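Local coordinates for thymidylate synthase (Enterobacteria phage T4, PDB 1TIS), which catalyses the reductive methylation of dUMP to dTMP, using 5,10-methylenetetrahydrofolate as both one-carbon donor and reductant, in the pathway to dTTP, at residues A[170-175]-A[210-215]; A[138-143]-A[158-163]; A[105-110]-A[145-150]. All blocks are in the same frame, centred on the assembly; numbering follows the deposited sequence.

Contact 1. Residues A[170-175]-A[210-215]; sequences DLQWYQ and IFSGGN
Phe211 lies across one face of the Trp173 indole, its CD1 3.4 Å from Trp173 CZ3. The two six-membered rings are inclined by 45°, so the pair is neither a stack nor edge-to-face. Phe211 CB adds a CH-pi contact 4.1 Å from the centroid of the five-membered indole ring, while Gln175 CB lies at the edge of the Phe211 ring, near its plane, by CE1. Beneath these side chains the backbones run parallel, 16° apart, in the ladder of a beta-alpha-beta crossover: strand 168-179 leads through helix 184-202 into strand 205-219. Ile210 N to Leu171 O, Ser212 N to Trp173 O (2.7 Å) and Gln175 N to Ser212 O are well formed, each donor nearly along its acceptor's C=O axis; Trp173 N to Ile210 O, at 3.4 Å and bent, is weak. Gln172, Tyr174, Ile210 and Ser212 occupy the other face. There Gln172, with CG anti to the backbone N (chi1 167°) and an extended chain, carries OE1 beside Ile210 CG2 and to 3.0 Å from Ser212 OG, at an angle too poor for a hydrogen bond. Its NE2 is bonded to Gly213 O of the second subunit, so this face takes part in the dimer interface. On the indole side, Tyr191 of helix 184-202 stacks on Trp173, and Gln175 NE2 is held by Asn187, a dUMP-binding residue by similarity; Gln175 also touches the probable nucleophile, Cys156.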
# COMPACT_ATOMS: atom_id res chain seq x y z
N ASP A 170 3.03 14.20 6.16
CA ASP A 170 2.23 13.10 6.64
C ASP A 170 2.87 11.84 6.09
O ASP A 170 3.41 11.94 4.98
CB ASP A 170 0.80 13.25 6.13
CG ASP A 170 0.08 14.57 6.42
OD1 ASP A 170 0.25 15.17 7.49
OD2 ASP A 170 -0.69 15.00 5.56
N LEU A 171 2.89 10.69 6.79
CA LEU A 171 3.44 9.49 6.20
C LEU A 171 2.42 8.39 6.34
O LEU A 171 1.69 8.35 7.33
CB LEU A 171 4.72 9.01 6.92
CG LEU A 171 5.45 7.79 6.29
CD1 LEU A 171 6.91 7.91 6.63
CD2 LEU A 171 4.93 6.45 6.80
N GLN A 172 2.35 7.44 5.42
CA GLN A 172 1.44 6.30 5.54
C GLN A 172 2.11 4.99 5.08
O GLN A 172 2.52 4.87 3.94
CB GLN A 172 0.17 6.57 4.71
CG GLN A 172 -0.63 5.32 4.55
CD GLN A 172 -1.92 5.57 3.85
OE1 GLN A 172 -2.94 5.21 4.41
NE2 GLN A 172 -2.00 6.20 2.69
N TRP A 173 2.18 3.98 5.90
CA TRP A 173 2.80 2.73 5.52
C TRP A 173 1.76 1.71 5.21
O TRP A 173 0.58 1.82 5.62
CB TRP A 173 3.73 2.14 6.63
CG TRP A 173 3.42 2.46 8.09
CD1 TRP A 173 3.13 3.73 8.59
CD2 TRP A 173 3.33 1.53 9.05
NE1 TRP A 173 2.84 3.58 9.86
CE2 TRP A 173 2.94 2.28 10.16
CE3 TRP A 173 3.51 0.18 9.06
CZ2 TRP A 173 2.72 1.70 11.38
CZ3 TRP A 173 3.28 -0.41 10.29
CH2 TRP A 173 2.89 0.34 11.42
N TYR A 174 2.18 0.73 4.42
CA TYR A 174 1.32 -0.43 4.23
C TYR A 174 2.12 -1.60 4.80
O TYR A 174 3.33 -1.70 4.57
CB TYR A 174 1.03 -0.60 2.76
CG TYR A 174 0.07 -1.72 2.49
CD1 TYR A 174 0.49 -3.04 2.57
CD2 TYR A 174 -1.22 -1.39 2.13
CE1 TYR A 174 -0.39 -4.06 2.30
CE2 TYR A 174 -2.10 -2.41 1.85
CZ TYR A 174 -1.67 -3.72 1.94
OH TYR A 174 -2.55 -4.70 1.63
N GLN A 175 1.52 -2.45 5.61
CA GLN A 175 2.23 -3.57 6.20
C GLN A 175 1.46 -4.82 5.82
O GLN A 175 0.23 -4.88 5.95
CB GLN A 175 2.28 -3.43 7.70
CG GLN A 175 2.97 -4.57 8.40
CD GLN A 175 4.16 -4.10 9.20
OE1 GLN A 175 5.31 -4.34 8.84
NE2 GLN A 175 4.00 -3.37 10.28
N ILE A 210 -0.55 7.64 9.34
CA ILE A 210 -1.66 6.74 8.98
C ILE A 210 -1.09 5.39 8.69
O ILE A 210 -0.01 5.31 8.14
CB ILE A 210 -2.36 7.23 7.72
CG1 ILE A 210 -2.63 8.71 7.75
CG2 ILE A 210 -3.70 6.56 7.64
CD1 ILE A 210 -3.07 9.12 6.34
N PHE A 211 -1.76 4.29 8.95
CA PHE A 211 -1.18 2.96 8.78
C PHE A 211 -2.18 2.09 8.06
O PHE A 211 -3.31 2.00 8.59
CB PHE A 211 -0.85 2.34 10.16
CG PHE A 211 -0.95 0.82 10.28
CD1 PHE A 211 -0.01 -0.00 9.72
CD2 PHE A 211 -2.02 0.27 10.95
CE1 PHE A 211 -0.13 -1.38 9.83
CE2 PHE A 211 -2.14 -1.09 11.06
CZ PHE A 211 -1.19 -1.93 10.50
N SER A 212 -1.78 1.42 6.97
CA SER A 212 -2.71 0.57 6.27
C SER A 212 -2.33 -0.87 6.57
O SER A 212 -1.15 -1.25 6.52
CB SER A 212 -2.64 0.87 4.81
OG SER A 212 -2.87 2.26 4.56
N GLY A 213 -3.30 -1.71 6.88
CA GLY A 213 -2.98 -3.06 7.28
C GLY A 213 -3.50 -4.09 6.31
O GLY A 213 -4.52 -3.92 5.62
N GLY A 214 -2.68 -5.12 6.28
CA GLY A 214 -3.04 -6.28 5.54
C GLY A 214 -3.52 -7.32 6.54
O GLY A 214 -4.58 -7.17 7.17
N ASN A 215 -2.77 -8.38 6.76
CA ASN A 215 -3.23 -9.32 7.76
C ASN A 215 -2.80 -8.98 9.17
O ASN A 215 -1.74 -9.42 9.67
CB ASN A 215 -2.74 -10.66 7.39
CG ASN A 215 -3.52 -11.75 8.06
OD1 ASN A 215 -4.25 -12.49 7.41
ND2 ASN A 215 -3.41 -11.90 9.37

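Contact 2. Residues A[138-143]-A[158-163]; sequences QIVSAW and MFYQFN
Three backbone hydrogen bonds tie the irregular segment 138-143 to strand 157-164, and the end-to-end directions of the two segments, 172° apart, show that they run antiparallel. Ala142 N donates to Met158 O at 2.6 Å and Val140 N to Tyr160 O at 3.0 Å, both in the plane of the accepting carbonyl. Phe162 N reaches Gln138 O from above the carbonyl plane, 40° out of it. Ile139 CA also approaches Tyr160 O, as a CA-H...O contact.

Val140 lies alongside Tyr160, the two side chains pointing the same way. From Val140 CB, which is still 4.2 Å from Tyr160 CE1, both methyls lie on the same side of the ring: CG1 is out by CE1, and CG2 comes over the face, 3.4 Å from Tyr160 CZ and equally close to Tyr160 OH, in a CH-pi contact. Tyr160 meets it with CG in the crowded position between the backbone N and the carbonyl carbon (chi1 49°). Ile139 CG2 sits likewise over the Phe159 ring, 4.2 Å from its centroid, and Ser141 OG lies in that ring's plane at its edge. At the Met158 end, the sulfur SD stands obliquely to Trp143, 5.0 Å from the centroid of the six-membered ring, in a Met-aromatic contact.

Beyond the pair, Tyr160 packs on Ile122 of helix 121-131 and on helix 184-202, while Phe159 stacks on Phe159 of the second subunit. Across this buried boundary the side chains meet mainly through carbon, sulfur and aromatic surface, so the hydrogen bonding between the segments is carried by three backbone N-H...O=C bonds.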
# COMPACT_ATOMS: atom_id res chain seq x y z
N GLN A 138 5.44 10.63 -4.04
CA GLN A 138 6.63 10.65 -3.16
C GLN A 138 6.59 9.53 -2.17
O GLN A 138 6.45 9.69 -0.95
CB GLN A 138 6.72 12.06 -2.50
CG GLN A 138 5.49 12.78 -1.92
CD GLN A 138 5.71 14.26 -1.56
OE1 GLN A 138 6.82 14.78 -1.73
NE2 GLN A 138 4.74 15.05 -1.09
N ILE A 139 6.81 8.40 -2.85
CA ILE A 139 6.60 7.01 -2.40
C ILE A 139 7.87 6.17 -2.18
O ILE A 139 8.75 6.39 -3.02
CB ILE A 139 5.72 6.30 -3.47
CG1 ILE A 139 4.49 7.12 -3.75
CG2 ILE A 139 5.31 4.93 -3.01
CD1 ILE A 139 3.51 6.36 -4.63
N VAL A 140 8.15 5.29 -1.20
CA VAL A 140 9.34 4.45 -1.34
C VAL A 140 8.95 3.00 -1.06
O VAL A 140 8.55 2.55 0.00
CB VAL A 140 10.60 4.91 -0.42
CG1 VAL A 140 10.41 6.33 0.01
CG2 VAL A 140 10.86 4.05 0.79
N SER A 141 8.92 2.25 -2.13
CA SER A 141 8.56 0.85 -2.13
C SER A 141 9.77 0.12 -1.65
O SER A 141 10.89 0.51 -2.01
CB SER A 141 8.22 0.44 -3.54
OG SER A 141 7.99 -0.96 -3.70
N ALA A 142 9.58 -0.93 -0.86
CA ALA A 142 10.69 -1.74 -0.41
C ALA A 142 10.54 -3.15 -1.00
O ALA A 142 11.49 -3.91 -1.11
CB ALA A 142 10.69 -1.86 1.11
N TRP A 143 9.34 -3.53 -1.43
CA TRP A 143 9.14 -4.84 -2.01
C TRP A 143 9.72 -4.74 -3.41
O TRP A 143 9.32 -3.93 -4.24
CB TRP A 143 7.68 -5.13 -2.03
CG TRP A 143 7.22 -6.48 -2.53
CD1 TRP A 143 6.78 -6.63 -3.82
CD2 TRP A 143 7.05 -7.60 -1.76
NE1 TRP A 143 6.29 -7.85 -3.85
CE2 TRP A 143 6.43 -8.44 -2.65
CE3 TRP A 143 7.27 -8.02 -0.46
CZ2 TRP A 143 6.03 -9.71 -2.26
CZ3 TRP A 143 6.86 -9.28 -0.08
CH2 TRP A 143 6.24 -10.12 -0.97
N MET A 158 6.29 -2.55 3.63
CA MET A 158 6.82 -2.46 2.29
C MET A 158 6.64 -1.21 1.47
O MET A 158 7.29 -1.06 0.44
CB MET A 158 6.26 -3.58 1.48
CG MET A 158 4.75 -3.50 1.36
SD MET A 158 4.18 -5.09 0.72
CE MET A 158 4.55 -5.82 2.29
N PHE A 159 5.83 -0.29 1.91
CA PHE A 159 5.43 0.81 1.08
C PHE A 159 5.22 2.02 1.94
O PHE A 159 5.03 1.80 3.15
CB PHE A 159 4.18 0.36 0.48
CG PHE A 159 4.04 0.71 -0.94
CD1 PHE A 159 4.99 0.25 -1.84
CD2 PHE A 159 2.94 1.44 -1.31
CE1 PHE A 159 4.85 0.54 -3.17
CE2 PHE A 159 2.80 1.72 -2.65
CZ PHE A 159 3.74 1.28 -3.57
N TYR A 160 5.24 3.24 1.38
CA TYR A 160 4.79 4.45 2.08
C TYR A 160 4.75 5.66 1.19
O TYR A 160 5.51 5.78 0.23
CB TYR A 160 5.61 4.85 3.34
CG TYR A 160 7.12 4.95 3.41
CD1 TYR A 160 7.72 6.13 3.02
CD2 TYR A 160 7.88 3.93 3.97
CE1 TYR A 160 9.07 6.31 3.19
CE2 TYR A 160 9.25 4.11 4.15
CZ TYR A 160 9.82 5.31 3.74
OH TYR A 160 11.19 5.51 3.84
N GLN A 161 3.78 6.50 1.50
CA GLN A 161 3.42 7.68 0.73
C GLN A 161 3.62 8.83 1.71
O GLN A 161 3.31 8.68 2.89
CB GLN A 161 1.95 7.58 0.34
CG GLN A 161 1.44 7.61 -1.09
CD GLN A 161 1.40 8.99 -1.69
OE1 GLN A 161 2.21 9.87 -1.38
NE2 GLN A 161 0.46 9.29 -2.57
N PHE A 162 4.11 9.97 1.27
CA PHE A 162 4.19 11.16 2.09
C PHE A 162 3.24 12.15 1.45
O PHE A 162 3.12 12.17 0.22
CB PHE A 162 5.50 11.90 2.07
CG PHE A 162 6.68 11.30 2.80
CD1 PHE A 162 6.73 11.31 4.19
CD2 PHE A 162 7.71 10.78 2.06
CE1 PHE A 162 7.84 10.80 4.86
CE2 PHE A 162 8.80 10.28 2.74
CZ PHE A 162 8.88 10.28 4.13
N ASN A 163 2.63 13.03 2.24
CA ASN A 163 1.69 14.05 1.77
C ASN A 163 2.13 15.32 2.46
O ASN A 163 2.53 15.27 3.63
CB ASN A 163 0.28 13.76 2.22
CG ASN A 163 -0.78 14.01 1.17
OD1 ASN A 163 -0.96 13.22 0.24
ND2 ASN A 163 -1.60 15.04 1.30

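Contact 3. Residues A[105-110]-A[145-150]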
# COMPACT_ATOMS: atom_id res chain seq x y z
N LEU A 105 22.39 -10.25 5.60
CA LEU A 105 20.99 -10.62 5.66
C LEU A 105 20.35 -10.77 4.25
O LEU A 105 19.26 -11.36 4.04
CB LEU A 105 20.33 -9.56 6.49
CG LEU A 105 20.69 -9.60 7.96
CD1 LEU A 105 20.15 -8.39 8.71
CD2 LEU A 105 20.08 -10.86 8.54
N GLY A 106 21.07 -10.27 3.23
CA GLY A 106 20.59 -10.34 1.86
C GLY A 106 19.95 -9.01 1.48
O GLY A 106 20.06 -8.09 2.26
N PRO A 107 19.35 -8.73 0.35
CA PRO A 107 18.92 -7.38 0.00
C PRO A 107 17.70 -6.76 0.70
O PRO A 107 16.73 -6.31 0.08
CB PRO A 107 18.78 -7.48 -1.51
CG PRO A 107 18.54 -8.91 -1.83
CD PRO A 107 19.47 -9.56 -0.83
N ILE A 108 17.90 -6.66 2.01
CA ILE A 108 16.93 -6.24 3.01
C ILE A 108 16.56 -4.78 2.81
O ILE A 108 17.28 -4.08 2.11
CB ILE A 108 17.63 -6.57 4.37
CG1 ILE A 108 17.60 -8.08 4.57
CG2 ILE A 108 16.94 -6.01 5.55
CD1 ILE A 108 16.19 -8.68 4.34
N TYR A 109 15.43 -4.35 3.41
CA TYR A 109 14.95 -2.95 3.48
C TYR A 109 16.01 -1.89 3.21
O TYR A 109 15.93 -1.25 2.17
CB TYR A 109 14.37 -2.50 4.86
CG TYR A 109 13.26 -3.25 5.55
CD1 TYR A 109 13.59 -4.39 6.21
CD2 TYR A 109 11.95 -2.83 5.55
CE1 TYR A 109 12.64 -5.13 6.88
CE2 TYR A 109 10.99 -3.56 6.21
CZ TYR A 109 11.34 -4.72 6.88
OH TYR A 109 10.42 -5.51 7.56
N GLY A 110 17.04 -1.71 4.06
CA GLY A 110 18.02 -0.67 3.87
C GLY A 110 18.52 -0.54 2.44
O GLY A 110 18.42 0.54 1.85
N PRO A 145 10.11 -7.36 -6.24
CA PRO A 145 9.69 -8.71 -6.63
C PRO A 145 10.87 -9.57 -7.08
O PRO A 145 11.11 -10.70 -6.65
CB PRO A 145 8.66 -8.49 -7.74
CG PRO A 145 8.12 -7.11 -7.47
CD PRO A 145 9.35 -6.35 -6.96
N ALA A 146 11.69 -8.91 -7.87
CA ALA A 146 12.81 -9.54 -8.48
C ALA A 146 13.96 -9.82 -7.51
O ALA A 146 14.94 -10.45 -7.93
CB ALA A 146 13.21 -8.62 -9.63
N GLU A 147 13.94 -9.38 -6.25
CA GLU A 147 15.03 -9.65 -5.32
C GLU A 147 14.51 -10.24 -4.04
O GLU A 147 15.24 -10.40 -3.07
CB GLU A 147 15.82 -8.42 -4.92
CG GLU A 147 16.79 -7.86 -5.94
CD GLU A 147 17.46 -6.55 -5.52
OE1 GLU A 147 17.85 -6.42 -4.36
OE2 GLU A 147 17.61 -5.66 -6.36
N LEU A 148 13.24 -10.60 -3.98
CA LEU A 148 12.68 -11.25 -2.80
C LEU A 148 13.54 -12.47 -2.51
O LEU A 148 13.98 -12.70 -1.37
CB LEU A 148 11.23 -11.72 -3.02
CG LEU A 148 10.15 -10.67 -3.30
CD1 LEU A 148 8.82 -11.35 -3.68
CD2 LEU A 148 10.03 -9.76 -2.06
N LYS A 149 13.89 -13.16 -3.61
CA LYS A 149 14.69 -14.36 -3.57
C LYS A 149 15.92 -14.31 -2.76
O LYS A 149 16.21 -15.36 -2.22
CB LYS A 149 15.08 -14.79 -4.97
CG LYS A 149 13.87 -15.57 -5.43
CD LYS A 149 13.54 -16.76 -4.48
CE LYS A 149 12.04 -17.18 -4.47
NZ LYS A 149 11.15 -16.25 -3.77
N TYR A 150 16.58 -13.17 -2.58
CA TYR A 150 17.75 -13.18 -1.74
C TYR A 150 17.57 -12.58 -0.32
O TYR A 150 18.54 -12.22 0.37
CB TYR A 150 18.84 -12.45 -2.48
CG TYR A 150 18.98 -12.77 -3.95
CD1 TYR A 150 19.13 -14.06 -4.35
CD2 TYR A 150 18.95 -11.76 -4.86
CE1 TYR A 150 19.25 -14.38 -5.68
CE2 TYR A 150 19.07 -12.06 -6.19
CZ TYR A 150 19.21 -13.37 -6.59
OH TYR A 150 19.26 -13.70 -7.93
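Backbone angles of -73° and 61° at Pro107 make it the centre of an inverse gamma turn, closed by Ile108 N bonding to Gly106 O at 2.6 Å, and the turn presents the pyrrolidine ring to segment 145-150. On that side Glu147 has CG anti to its carbonyl carbon (chi1 -75°) and an extended chain, which carries the carboxylate along the proline ring: OE1 lies 3.2 Å from Pro107 CB. Tyr150, also with CG anti to the carbonyl carbon, puts CB 3.4 Å from Pro107 CD, while its ring offers only an edge to Pro107 CG. The carbonyl of Tyr150 points into the same turn. Its O is 3.1 Å from Pro107 CD and accepts a CA-H...O contact from Gly106 CA at 3.2 Å. Gly106, at a positive phi, has no side chain between its CA and Tyr150 O. No conventional hydrogen bond crosses between the segments. The polar link is indirect: Gln112 NE2, on helix 109-114, bonds to both Glu147 OE1 and Pro107 O, and so spans the two sides. This is partly buried packing between loops, away from the dUMP and folate sites, in which a proline-centred inverse gamma turn leading into helix 109-114 meets the long connection between helix 121-131 and strand 157-164.

Overall arrangement
Contacts 1 and 2 are buried and adjoin, because strands 157-164 and 168-179 are antiparallel neighbours in one sheet; Asp170 N to Asn163 O and Gln172 N to Gln161 O are probable hydrogen bonds between them. Contact 1 extends that sheet by parallel pairing, whereas contact 2 lays an irregular segment against strand 157-164. Both are joined by backbone hydrogen bonds, with aromatic and CH-pi packing. In the partly exposed contact 3 no hydrogen bond crosses, and a proline, a carboxylate and a tyrosine meet by packing and a CA-H...O contact. Contacts 2 and 3 share the chain between helix 121-131 and strand 157-164, touching where Trp143 CZ2 packs 3.5 Å from Leu148 CD1.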